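Local structure of carboxylesterase (Ferroplasma acidiphilum, 3WJ2) at residues B[63-68]-B[114-119]; B[79-84]-B[151-156]; B[180-185]-B[243-248]; B[85-90]-B[155-160]. The protein probably hydrolyses carboxylic esters, as a carboxylesterase of the alpha/beta-hydrolase fold from an acidophilic archaeon. All coordinates share one frame; numbering follows the deposited sequence.

Contact 1. Residues B[63-68]-B[114-119]; sequences RTLNAR and EYRLAP
Arg-63 bends at its second torsion (chi2 -77°), and Arg-116 bends further out along its chain (chi3 -62°). The two bends lay the side chain of Arg-63 across the guanidinium of Arg-116, the chains crossing at about a right angle. NE of Arg-63 stands over one face of that guanidinium, displaced toward its rim, and is 3.4 Å from NH2 of Arg-116. CG of Arg-63 meets the same group, 3.8 Å from CZ of Arg-116. The two guanidinium planes are turned 37° apart. Both nitrogens are donors, so like charges meet here without a bond. Asp-129 probably offsets the repulsion: one carboxylate oxygen pairs with NE of Arg-63 and the other with NE of Arg-116. Asp-132 takes NH1 of Arg-63.

Further along, N of Glu-114 donates a nearly straight hydrogen bond to O of Asn-66, at 2.9 Å. A water makes a second link. It accepts from N of Asn-66 at 2.9 Å and donates to OE1 of Glu-114 at 3.0 Å. OE2 of Glu-114 is held by the backbone N of Ile-92. Leu-65 fills the middle of the contact, with CD2 lying 3.6 Å from O of Glu-114.

The contact extends the antiparallel pairing of strands 63-71 and 109-113 into the loop that follows the latter. Strand 52-60 flanks 63-71 on its other side, at the antiparallel edge of the alpha/beta-hydrolase sheet. The loop runs on to helix 125-139, which supplies both aspartates. CB of Tyr-115 points away from strand 63-71, and its ring stacks on His-83.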
loop_
_atom_site.group_PDB
_atom_site.type_symbol
_atom_site.label_atom_id
_atom_site.label_comp_id
_atom_site.label_asym_id
_atom_site.label_seq_id
_atom_site.Cartn_x
_atom_site.Cartn_y
_atom_site.Cartn_z
ATOM N N ARG B 63 -39.868 17.260 15.221
ATOM C CA ARG B 63 -39.284 17.989 14.127
ATOM C C ARG B 63 -39.828 17.401 12.840
ATOM O O ARG B 63 -40.175 16.255 12.805
ATOM C CB ARG B 63 -37.704 17.909 14.143
ATOM C CG ARG B 63 -37.092 16.560 13.677
ATOM C CD ARG B 63 -37.206 15.490 14.803
ATOM N NE ARG B 63 -36.347 14.344 14.465
ATOM C CZ ARG B 63 -36.423 13.125 15.000
ATOM N NH1 ARG B 63 -35.482 12.201 14.685
ATOM N NH2 ARG B 63 -37.417 12.783 15.877
ATOM N N THR B 64 -39.903 18.250 11.817
ATOM C CA THR B 64 -40.340 17.812 10.489
ATOM C C THR B 64 -39.148 17.993 9.516
ATOM O O THR B 64 -38.413 19.000 9.586
ATOM C CB THR B 64 -41.501 18.747 10.068
ATOM O OG1 THR B 64 -42.582 18.506 10.995
ATOM C CG2 THR B 64 -41.910 18.467 8.662
ATOM N N LEU B 65 -38.951 16.976 8.658
ATOM C CA LEU B 65 -37.864 17.044 7.689
ATOM C C LEU B 65 -38.483 17.213 6.297
ATOM O O LEU B 65 -39.518 16.558 5.983
ATOM C CB LEU B 65 -37.140 15.691 7.621
ATOM C CG LEU B 65 -36.672 15.248 9.028
ATOM C CD1 LEU B 65 -35.860 13.916 8.851
ATOM C CD2 LEU B 65 -35.784 16.225 9.815
ATOM N N ASN B 66 -37.764 17.925 5.460
ATOM C CA ASN B 66 -38.110 17.881 4.031
ATOM C C ASN B 66 -37.645 16.569 3.409
ATOM O O ASN B 66 -36.583 16.017 3.787
ATOM C CB ASN B 66 -37.478 19.011 3.228
ATOM C CG ASN B 66 -38.016 20.379 3.580
ATOM O OD1 ASN B 66 -37.278 21.404 3.609
ATOM N ND2 ASN B 66 -39.276 20.427 3.793
ATOM N N ALA B 67 -38.399 16.049 2.428
ATOM C CA ALA B 67 -37.977 14.878 1.594
ATOM C C ALA B 67 -38.427 15.068 0.177
ATOM O O ALA B 67 -39.520 15.648 -0.042
ATOM C CB ALA B 67 -38.491 13.625 2.103
ATOM N N ARG B 68 -37.590 14.706 -0.785
ATOM C CA ARG B 68 -38.013 14.746 -2.197
ATOM C C ARG B 68 -37.952 13.366 -2.774
ATOM O O ARG B 68 -36.864 12.719 -2.747
ATOM C CB ARG B 68 -37.196 15.761 -2.994
ATOM C CG ARG B 68 -37.561 15.811 -4.455
ATOM C CD ARG B 68 -36.911 16.957 -5.164
ATOM N NE ARG B 68 -37.403 18.273 -4.667
ATOM C CZ ARG B 68 -36.815 19.470 -4.811
ATOM N NH1 ARG B 68 -35.619 19.638 -5.451
ATOM N NH2 ARG B 68 -37.426 20.546 -4.266
ATOM N N GLU B 114 -33.788 15.401 4.014
ATOM C CA GLU B 114 -33.040 16.481 4.669
ATOM C C GLU B 114 -32.963 16.340 6.165
ATOM O O GLU B 114 -33.764 16.988 6.914
ATOM C CB GLU B 114 -33.606 17.903 4.363
ATOM C CG GLU B 114 -32.932 18.490 3.247
ATOM C CD GLU B 114 -33.485 19.877 2.904
ATOM O OE1 GLU B 114 -34.291 20.514 3.660
ATOM O OE2 GLU B 114 -33.156 20.236 1.782
ATOM N N TYR B 115 -31.936 15.632 6.657
ATOM C CA TYR B 115 -31.710 15.584 8.115
ATOM C C TYR B 115 -31.112 16.847 8.650
ATOM O O TYR B 115 -30.673 17.712 7.865
ATOM C CB TYR B 115 -30.750 14.382 8.403
ATOM C CG TYR B 115 -29.402 14.476 7.646
ATOM C CD1 TYR B 115 -28.306 15.190 8.222
ATOM C CD2 TYR B 115 -29.265 13.887 6.352
ATOM C CE1 TYR B 115 -27.109 15.233 7.497
ATOM C CE2 TYR B 115 -28.022 13.893 5.694
ATOM C CZ TYR B 115 -27.003 14.588 6.287
ATOM O OH TYR B 115 -25.758 14.731 5.695
ATOM N N ARG B 116 -31.157 17.003 9.960
ATOM C CA ARG B 116 -30.730 18.284 10.630
ATOM C C ARG B 116 -29.191 18.332 10.647
ATOM O O ARG B 116 -28.483 17.294 10.832
ATOM C CB ARG B 116 -31.325 18.371 12.012
ATOM C CG ARG B 116 -32.878 18.588 11.875
ATOM C CD ARG B 116 -33.555 18.502 13.269
ATOM N NE ARG B 116 -33.343 17.166 13.838
ATOM C CZ ARG B 116 -33.597 16.792 15.090
ATOM N NH1 ARG B 116 -34.071 17.782 15.905
ATOM N NH2 ARG B 116 -33.363 15.558 15.527
ATOM N N LEU B 117 -28.660 19.545 10.491
ATOM C CA LEU B 117 -27.248 19.737 10.294
ATOM C C LEU B 117 -26.593 20.393 11.506
ATOM O O LEU B 117 -27.176 21.147 12.269
ATOM C CB LEU B 117 -26.987 20.639 9.033
ATOM C CG LEU B 117 -27.598 20.017 7.807
ATOM C CD1 LEU B 117 -27.563 21.148 6.651
ATOM C CD2 LEU B 117 -26.805 18.783 7.408
ATOM N N ALA B 118 -25.293 20.089 11.646
ATOM C CA ALA B 118 -24.463 20.578 12.741
ATOM C C ALA B 118 -23.772 21.865 12.294
ATOM O O ALA B 118 -23.684 22.149 11.064
ATOM C CB ALA B 118 -23.371 19.522 12.992
ATOM N N PRO B 119 -23.359 22.702 13.287
ATOM C CA PRO B 119 -23.379 22.493 14.741
ATOM C C PRO B 119 -24.671 22.916 15.398
ATOM O O PRO B 119 -24.799 22.697 16.629
ATOM C CB PRO B 119 -22.233 23.443 15.239
ATOM C CG PRO B 119 -22.354 24.575 14.218
ATOM C CD PRO B 119 -22.632 23.926 12.901
HETATM O O HOH W 1 -35.615 19.700 6.267
#

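Contact 2. Residues B[79-84]-B[151-156]; sequences ILYYHG and GVAGDS
Tyr-81 lies against Ala-153, Gly-154 and Asp-155 where two central parallel strands of the alpha/beta-hydrolase sheet run up to the probable nucleophile elbow, Gly-Asp-Ser-Ala-Gly. From CB of Tyr-81 the ring leads along the neighbouring strand, CG being anti to the backbone N (chi1 -164°). CG comes 4.2 Å from O of Ala-153. CD1 touches the methyl of Ala-153, 3.7 Å from its CB. CE1 and CZ lie over Gly-154, whose CA makes a CH-pi contact with the ring face, 4.0 Å from the Tyr-81 centroid. CE2 lies 3.3 Å from OD1 of Asp-155. At the tip, OH of Tyr-81 donates to OD1 of Asp-155 at 2.7 Å, meeting it from the anti side, 25° out of the carboxylate plane. OH of Tyr-98 is a second partner of this hydroxyl. N of Gly-84 adds a weak bond to OD1, while Tyr-95 holds OD2. A phenylalanine in place of Tyr-81 would probably leave OD1 of Asp-155 without its short bond, relying on the weak one from Gly-84, and Tyr-98 without this partner. Backbone hydrogen bonds join the two strands. On the sheet face carrying Tyr-81, CG2 of Ile-79 presses tightly on CB of Ala-153, at 3.5 Å.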
loop_
_atom_site.group_PDB
_atom_site.type_symbol
_atom_site.label_atom_id
_atom_site.label_comp_id
_atom_site.label_asym_id
_atom_site.label_seq_id
_atom_site.Cartn_x
_atom_site.Cartn_y
_atom_site.Cartn_z
ATOM N N ILE B 79 -35.325 3.564 -2.364
ATOM C CA ILE B 79 -34.104 3.801 -1.525
ATOM C C ILE B 79 -34.281 5.145 -0.825
ATOM O O ILE B 79 -34.568 6.137 -1.482
ATOM C CB ILE B 79 -32.913 3.831 -2.461
ATOM C CG1 ILE B 79 -32.570 2.503 -3.062
ATOM C CG2 ILE B 79 -31.686 4.482 -1.771
ATOM C CD1 ILE B 79 -32.204 1.361 -2.067
ATOM N N LEU B 80 -34.096 5.176 0.501
ATOM C CA LEU B 80 -34.031 6.454 1.221
ATOM C C LEU B 80 -32.579 6.915 1.092
ATOM O O LEU B 80 -31.672 6.146 1.463
ATOM C CB LEU B 80 -34.448 6.302 2.666
ATOM C CG LEU B 80 -35.729 5.469 2.822
ATOM C CD1 LEU B 80 -36.055 5.511 4.348
ATOM C CD2 LEU B 80 -36.842 5.952 1.962
ATOM N N TYR B 81 -32.375 8.136 0.611
ATOM C CA TYR B 81 -31.013 8.648 0.318
ATOM C C TYR B 81 -30.712 9.742 1.283
ATOM O O TYR B 81 -31.467 10.742 1.422
ATOM C CB TYR B 81 -30.926 9.182 -1.146
ATOM C CG TYR B 81 -29.457 9.317 -1.487
ATOM C CD1 TYR B 81 -28.791 8.179 -2.002
ATOM C CD2 TYR B 81 -28.788 10.511 -1.222
ATOM C CE1 TYR B 81 -27.411 8.254 -2.285
ATOM C CE2 TYR B 81 -27.350 10.559 -1.452
ATOM C CZ TYR B 81 -26.725 9.408 -1.938
ATOM O OH TYR B 81 -25.358 9.441 -2.134
ATOM N N TYR B 82 -29.568 9.655 1.960
ATOM C CA TYR B 82 -29.128 10.695 2.868
ATOM C C TYR B 82 -27.864 11.347 2.336
ATOM O O TYR B 82 -26.791 10.762 2.159
ATOM C CB TYR B 82 -28.817 10.131 4.334
ATOM C CG TYR B 82 -30.044 9.379 4.876
ATOM C CD1 TYR B 82 -31.014 10.048 5.536
ATOM C CD2 TYR B 82 -30.202 7.960 4.615
ATOM C CE1 TYR B 82 -32.201 9.406 5.925
ATOM C CE2 TYR B 82 -31.365 7.322 5.039
ATOM C CZ TYR B 82 -32.309 8.056 5.737
ATOM O OH TYR B 82 -33.507 7.487 6.128
ATOM N N HIS B 83 -27.995 12.643 1.993
ATOM C CA HIS B 83 -26.885 13.298 1.253
ATOM C C HIS B 83 -25.653 13.484 2.132
ATOM O O HIS B 83 -25.693 13.398 3.400
ATOM C CB HIS B 83 -27.379 14.768 0.866
ATOM C CG HIS B 83 -27.609 15.699 2.034
ATOM N ND1 HIS B 83 -26.613 16.451 2.627
ATOM C CD2 HIS B 83 -28.749 16.023 2.676
ATOM C CE1 HIS B 83 -27.143 17.144 3.611
ATOM N NE2 HIS B 83 -28.434 16.887 3.660
ATOM N N GLY B 84 -24.538 13.723 1.487
ATOM C CA GLY B 84 -23.244 14.077 2.155
ATOM C C GLY B 84 -23.070 15.551 2.466
ATOM O O GLY B 84 -24.001 16.337 2.214
ATOM N N GLY B 151 -34.654 0.257 0.898
ATOM C CA GLY B 151 -33.197 0.245 1.332
ATOM C C GLY B 151 -32.804 1.661 1.707
ATOM O O GLY B 151 -33.598 2.585 1.674
ATOM N N VAL B 152 -31.564 1.742 2.155
ATOM C CA VAL B 152 -31.015 3.050 2.554
ATOM C C VAL B 152 -29.693 3.254 1.887
ATOM O O VAL B 152 -29.010 2.301 1.536
ATOM C CB VAL B 152 -30.871 3.226 4.071
ATOM C CG1 VAL B 152 -32.278 3.201 4.741
ATOM C CG2 VAL B 152 -29.964 2.118 4.723
ATOM N N ALA B 153 -29.345 4.541 1.691
ATOM C CA ALA B 153 -28.110 4.830 0.939
ATOM C C ALA B 153 -27.616 6.199 1.308
ATOM O O ALA B 153 -28.405 7.014 1.823
ATOM C CB ALA B 153 -28.446 4.772 -0.538
ATOM N N GLY B 154 -26.365 6.460 1.023
ATOM C CA GLY B 154 -25.872 7.888 1.208
ATOM C C GLY B 154 -24.428 7.995 0.706
ATOM O O GLY B 154 -23.896 7.015 0.217
ATOM N N ASP B 155 -23.935 9.208 0.732
ATOM C CA ASP B 155 -22.511 9.448 0.463
ATOM C C ASP B 155 -21.909 10.219 1.555
ATOM O O ASP B 155 -22.496 11.055 2.183
ATOM C CB ASP B 155 -22.367 10.198 -0.882
ATOM C CG ASP B 155 -23.038 11.552 -0.903
ATOM O OD1 ASP B 155 -24.293 11.615 -0.869
ATOM O OD2 ASP B 155 -22.359 12.617 -0.853
ATOM N N SER B 156 -20.624 9.900 1.808
ATOM C CA SER B 156 -19.868 10.607 2.774
ATOM C C SER B 156 -20.586 10.591 4.139
ATOM O O SER B 156 -20.957 9.493 4.691
ATOM C CB SER B 156 -19.495 12.012 2.256
ATOM O OG SER B 156 -18.440 12.526 3.127
#

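Contact 3. Residues B[180-185]-B[243-248]; sequences QVLFYP and AIMVTN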
loop_
_atom_site.group_PDB
_atom_site.type_symbol
_atom_site.label_atom_id
_atom_site.label_comp_id
_atom_site.label_asym_id
_atom_site.label_seq_id
_atom_site.Cartn_x
_atom_site.Cartn_y
_atom_site.Cartn_z
ATOM N N GLN B 180 -27.960 -1.604 2.234
ATOM C CA GLN B 180 -27.274 -0.369 2.595
ATOM C C GLN B 180 -26.309 -0.080 1.511
ATOM O O GLN B 180 -25.420 -0.862 1.262
ATOM C CB GLN B 180 -26.655 -0.453 4.031
ATOM C CG GLN B 180 -25.686 -1.662 4.200
ATOM C CD GLN B 180 -25.100 -1.718 5.578
ATOM O OE1 GLN B 180 -24.708 -0.713 6.110
ATOM N NE2 GLN B 180 -25.023 -2.968 6.168
ATOM N N VAL B 181 -26.481 1.075 0.860
ATOM C CA VAL B 181 -25.624 1.389 -0.337
ATOM C C VAL B 181 -24.746 2.575 0.152
ATOM O O VAL B 181 -25.240 3.704 0.483
ATOM C CB VAL B 181 -26.481 1.874 -1.447
ATOM C CG1 VAL B 181 -25.495 2.177 -2.616
ATOM C CG2 VAL B 181 -27.443 0.786 -1.881
ATOM N N LEU B 182 -23.444 2.280 0.316
ATOM C CA LEU B 182 -22.601 3.230 1.056
ATOM C C LEU B 182 -21.540 3.768 0.126
ATOM O O LEU B 182 -20.542 3.135 -0.158
ATOM C CB LEU B 182 -21.838 2.472 2.253
ATOM C CG LEU B 182 -22.852 1.732 3.157
ATOM C CD1 LEU B 182 -22.025 0.846 4.196
ATOM C CD2 LEU B 182 -23.861 2.630 3.896
ATOM N N PHE B 183 -21.715 5.053 -0.288
ATOM C CA PHE B 183 -20.623 5.653 -1.046
ATOM C C PHE B 183 -19.722 6.384 -0.095
ATOM O O PHE B 183 -20.055 7.422 0.538
ATOM C CB PHE B 183 -21.258 6.766 -2.036
ATOM C CG PHE B 183 -21.933 6.190 -3.235
ATOM C CD1 PHE B 183 -21.211 5.936 -4.401
ATOM C CD2 PHE B 183 -23.346 6.012 -3.229
ATOM C CE1 PHE B 183 -21.860 5.332 -5.509
ATOM C CE2 PHE B 183 -24.012 5.448 -4.377
ATOM C CZ PHE B 183 -23.253 5.161 -5.516
ATOM N N TYR B 184 -18.501 5.808 0.032
ATOM C CA TYR B 184 -17.427 6.407 0.843
ATOM C C TYR B 184 -17.892 7.092 2.158
ATOM O O TYR B 184 -17.646 8.305 2.425
ATOM C CB TYR B 184 -16.509 7.329 -0.033
ATOM C CG TYR B 184 -17.255 8.276 -0.952
ATOM C CD1 TYR B 184 -17.622 9.510 -0.464
ATOM C CD2 TYR B 184 -17.566 7.838 -2.244
ATOM C CE1 TYR B 184 -18.287 10.410 -1.391
ATOM C CE2 TYR B 184 -18.186 8.676 -3.168
ATOM C CZ TYR B 184 -18.530 9.909 -2.686
ATOM O OH TYR B 184 -19.236 10.792 -3.578
ATOM N N PRO B 185 -18.455 6.285 3.122
ATOM C CA PRO B 185 -18.889 6.884 4.383
ATOM C C PRO B 185 -17.681 7.304 5.301
ATOM O O PRO B 185 -16.581 6.699 5.190
ATOM C CB PRO B 185 -19.526 5.685 5.130
ATOM C CG PRO B 185 -18.993 4.426 4.413
ATOM C CD PRO B 185 -18.776 4.873 2.924
ATOM N N ALA B 243 -24.765 -5.190 1.822
ATOM C CA ALA B 243 -24.129 -3.890 1.647
ATOM C C ALA B 243 -23.502 -3.805 0.240
ATOM O O ALA B 243 -23.004 -4.822 -0.349
ATOM C CB ALA B 243 -23.032 -3.666 2.653
ATOM N N ILE B 244 -23.528 -2.553 -0.276
ATOM C CA ILE B 244 -22.641 -2.174 -1.408
ATOM C C ILE B 244 -21.779 -1.037 -0.855
ATOM O O ILE B 244 -22.311 -0.014 -0.367
ATOM C CB ILE B 244 -23.423 -1.683 -2.586
ATOM C CG1 ILE B 244 -24.431 -2.741 -3.067
ATOM C CG2 ILE B 244 -22.475 -1.216 -3.730
ATOM C CD1 ILE B 244 -25.475 -2.163 -4.169
ATOM N N MET B 245 -20.439 -1.176 -0.985
ATOM C CA MET B 245 -19.479 -0.193 -0.454
ATOM C C MET B 245 -18.652 0.288 -1.620
ATOM O O MET B 245 -18.116 -0.504 -2.380
ATOM C CB MET B 245 -18.500 -0.778 0.591
ATOM C CG MET B 245 -17.398 0.188 0.980
ATOM S SD MET B 245 -18.009 1.502 2.106
ATOM C CE MET B 245 -18.173 0.586 3.713
ATOM N N VAL B 246 -18.627 1.633 -1.771
ATOM C CA VAL B 246 -17.733 2.215 -2.824
ATOM C C VAL B 246 -16.748 3.079 -2.090
ATOM O O VAL B 246 -17.067 3.969 -1.322
ATOM C CB VAL B 246 -18.601 3.143 -3.742
ATOM C CG1 VAL B 246 -17.678 3.806 -4.783
ATOM C CG2 VAL B 246 -19.733 2.261 -4.435
ATOM N N THR B 247 -15.464 2.823 -2.343
ATOM C CA THR B 247 -14.397 3.687 -1.813
ATOM C C THR B 247 -13.635 4.263 -3.008
ATOM O O THR B 247 -13.821 3.877 -4.172
ATOM C CB THR B 247 -13.356 2.793 -0.982
ATOM O OG1 THR B 247 -12.590 2.012 -1.898
ATOM C CG2 THR B 247 -14.157 1.846 -0.080
ATOM N N ASN B 248 -12.855 5.288 -2.661
ATOM C CA ASN B 248 -12.072 5.987 -3.736
ATOM C C ASN B 248 -10.584 5.775 -3.433
ATOM O O ASN B 248 -10.172 5.897 -2.284
ATOM C CB ASN B 248 -12.318 7.489 -3.587
ATOM C CG ASN B 248 -13.819 7.824 -3.705
ATOM O OD1 ASN B 248 -14.423 7.566 -4.729
ATOM N ND2 ASN B 248 -14.368 8.401 -2.673
#
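Met-245 and Leu-182 are paired on one face of two parallel strands, their side chains meeting at an oblique angle, and the methionine fills the notch between Leu-182 and Pro-185. Its chain bends at chi2 (76°) and again at chi3 to get there. SD of Met-245 rests 3.6 Å from CD of Pro-185. The terminal CE of Met-245 meets CD1 of Leu-182 at 3.9 Å. Earlier along the strands, on this same face, the small Ala-243 leaves a hollow, and Gln-180 fills it: CG of Gln-180 lies 3.7 Å from CB of Ala-243.

The other face carries Val-181, Ile-244, Phe-183 and Val-246. Phe-183 and Val-246 lie alongside each other, pointing the same way, with CD1 of Phe-183 at 3.9 Å from CB of Val-246. Past the end of the strand Tyr-184 turns its ring to Asn-248, whose ND2 lies over one face, 3.3 Å from CD2 of Tyr-184. That amide is fixed elsewhere, ND2 by Asp-251 and OD1 by Ser-283.

Three backbone hydrogen bonds join the strands, and a fourth, from N of Tyr-184 to O of Val-246, carries the pairing one residue past strand 180-183. The shortest runs from N of Leu-182 to O of Ile-244, at 2.6 Å.

In the alpha/beta-hydrolase sheet strand 180-183 pairs on its far edge with 150-155, and strand 243-248 with 271-280. Helix 157-172 covers Gln-180 and Leu-182, and helix 254-266 covers Ala-243 and Met-245.

Contact 4. Residues B[85-90]-B[155-160]; sequences GGFLFG and DSAGAN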
loop_
_atom_site.group_PDB
_atom_site.type_symbol
_atom_site.label_atom_id
_atom_site.label_comp_id
_atom_site.label_asym_id
_atom_site.label_seq_id
_atom_site.Cartn_x
_atom_site.Cartn_y
_atom_site.Cartn_z
ATOM N N GLY B 85 -21.883 15.931 2.860
ATOM C CA GLY B 85 -21.680 17.340 3.364
ATOM C C GLY B 85 -21.125 17.515 4.797
ATOM O O GLY B 85 -21.306 18.541 5.441
ATOM N N GLY B 86 -20.417 16.430 5.243
ATOM C CA GLY B 86 -19.719 16.593 6.523
ATOM C C GLY B 86 -20.591 16.767 7.734
ATOM O O GLY B 86 -20.102 17.149 8.765
ATOM N N PHE B 87 -21.913 16.547 7.592
ATOM C CA PHE B 87 -22.903 16.775 8.661
ATOM C C PHE B 87 -23.273 18.250 8.779
ATOM O O PHE B 87 -24.140 18.625 9.620
ATOM C CB PHE B 87 -22.584 16.124 10.044
ATOM C CG PHE B 87 -22.282 14.675 9.955
ATOM C CD1 PHE B 87 -23.303 13.750 9.902
ATOM C CD2 PHE B 87 -20.935 14.269 9.995
ATOM C CE1 PHE B 87 -22.897 12.335 9.863
ATOM C CE2 PHE B 87 -20.543 12.937 9.975
ATOM C CZ PHE B 87 -21.578 11.983 9.851
ATOM N N LEU B 88 -22.638 19.056 7.898
ATOM C CA LEU B 88 -22.702 20.526 8.103
ATOM C C LEU B 88 -23.419 21.184 6.948
ATOM O O LEU B 88 -24.131 22.187 7.197
ATOM C CB LEU B 88 -21.282 21.101 8.307
ATOM C CG LEU B 88 -21.182 22.564 8.776
ATOM C CD1 LEU B 88 -19.918 22.657 9.596
ATOM C CD2 LEU B 88 -21.063 23.265 7.429
ATOM N N PHE B 89 -23.184 20.702 5.747
ATOM C CA PHE B 89 -23.767 21.314 4.545
ATOM C C PHE B 89 -24.463 20.316 3.666
ATOM O O PHE B 89 -24.607 19.114 3.971
ATOM C CB PHE B 89 -22.694 22.216 3.808
ATOM C CG PHE B 89 -21.603 21.437 3.132
ATOM C CD1 PHE B 89 -21.647 21.199 1.755
ATOM C CD2 PHE B 89 -20.519 20.990 3.836
ATOM C CE1 PHE B 89 -20.614 20.487 1.061
ATOM C CE2 PHE B 89 -19.510 20.268 3.218
ATOM C CZ PHE B 89 -19.544 19.974 1.853
ATOM N N GLY B 90 -24.874 20.746 2.484
ATOM C CA GLY B 90 -25.661 19.994 1.524
ATOM C C GLY B 90 -27.163 20.062 1.864
ATOM O O GLY B 90 -27.523 20.269 3.013
ATOM N N ASP B 155 -23.935 9.208 0.732
ATOM C CA ASP B 155 -22.511 9.448 0.463
ATOM C C ASP B 155 -21.909 10.219 1.555
ATOM O O ASP B 155 -22.496 11.055 2.183
ATOM C CB ASP B 155 -22.367 10.198 -0.882
ATOM C CG ASP B 155 -23.038 11.552 -0.903
ATOM O OD1 ASP B 155 -24.293 11.615 -0.869
ATOM O OD2 ASP B 155 -22.359 12.617 -0.853
ATOM N N SER B 156 -20.624 9.900 1.808
ATOM C CA SER B 156 -19.868 10.607 2.774
ATOM C C SER B 156 -20.586 10.591 4.139
ATOM O O SER B 156 -20.957 9.493 4.691
ATOM C CB SER B 156 -19.495 12.012 2.256
ATOM O OG SER B 156 -18.440 12.526 3.127
ATOM N N ALA B 157 -20.797 11.755 4.764
ATOM C CA ALA B 157 -21.488 11.781 6.087
ATOM C C ALA B 157 -22.883 11.069 5.999
ATOM O O ALA B 157 -23.331 10.418 6.941
ATOM C CB ALA B 157 -21.728 13.319 6.470
ATOM N N GLY B 158 -23.593 11.122 4.856
ATOM C CA GLY B 158 -24.884 10.541 4.697
ATOM C C GLY B 158 -24.782 8.993 4.705
ATOM O O GLY B 158 -25.699 8.294 5.077
ATOM N N ALA B 159 -23.676 8.510 4.115
ATOM C CA ALA B 159 -23.421 7.020 4.147
ATOM C C ALA B 159 -23.074 6.603 5.581
ATOM O O ALA B 159 -23.359 5.411 5.890
ATOM C CB ALA B 159 -22.332 6.617 3.151
ATOM N N ASN B 160 -22.460 7.483 6.362
ATOM C CA ASN B 160 -22.278 7.142 7.819
ATOM C C ASN B 160 -23.648 6.925 8.433
ATOM O O ASN B 160 -23.913 5.959 9.135
ATOM C CB ASN B 160 -21.543 8.235 8.506
ATOM C CG ASN B 160 -21.650 8.142 9.995
ATOM O OD1 ASN B 160 -22.598 8.561 10.594
ATOM N ND2 ASN B 160 -20.579 7.712 10.604
HETATM O O HOH W 2 -19.242 14.948 3.111
#
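Phe-87 spreads its ring over the methyl of Ala-157, the first residue of the helix after the probable nucleophile elbow. CG of Phe-87 is anti to its own carbonyl carbon (chi1 -52°), which swings the ring toward the helix. CB of Ala-157 stands 3.5 Å from the Phe-87 ring centroid, almost on the ring normal, a CH-pi contact. The same CB lies 3.4 Å from N of Phe-87 and 3.6 Å from N of Gly-86, so ring and backbone together wrap one methyl. Asn-160 meets the ring at its edge. Its CG is anti to the backbone N (chi1 165°), and OD1 of Asn-160 comes 3.6 Å from CZ of Phe-87. Amide and ring planes are perpendicular, and ND2 is bonded to the carbonyls of Ser-186 and Phe-229. An alanine at Phe-87 would probably open a gap over the Ala-157 methyl and leave Tyr-217 without its stacking partner.

A water accepts from N of Gly-85 at 2.8 Å and is hydrogen-bonded to OG of Ser-156 at 2.6 Å. The sequence His-83 to Gly-86 is consistent with the oxyanion loop of the hormone-sensitive-lipase family. The loop leads from strand 78-82 to helix 96-106, with Leu-88 on helix 207-217 and Phe-89 on helix 29-43.

Overall arrangement
Contacts 2 and 3 are neighbours in one sheet, their centres about 10 Å apart. Strands 150-155 and 180-183 join them: N of Val-181 probably bonds O of Val-152, 2.9 Å away. Contact 4 shares Asp-155 and Ser-156 with contact 2, centres about 9 Å apart. Together they frame the probable nucleophile elbow and oxyanion loop, while contact 3 reaches Ser-156 through O of Phe-183, 2.8 Å from N of Ser-156. Contact 1 lies toward the antiparallel end of the sheet, about 22 Å from contact 3 between centres. Its loop still touches the site region: OH of Tyr-115 is 2.7 Å from O of His-83, and N of Ala-118 is 2.8 Å from O of Phe-87.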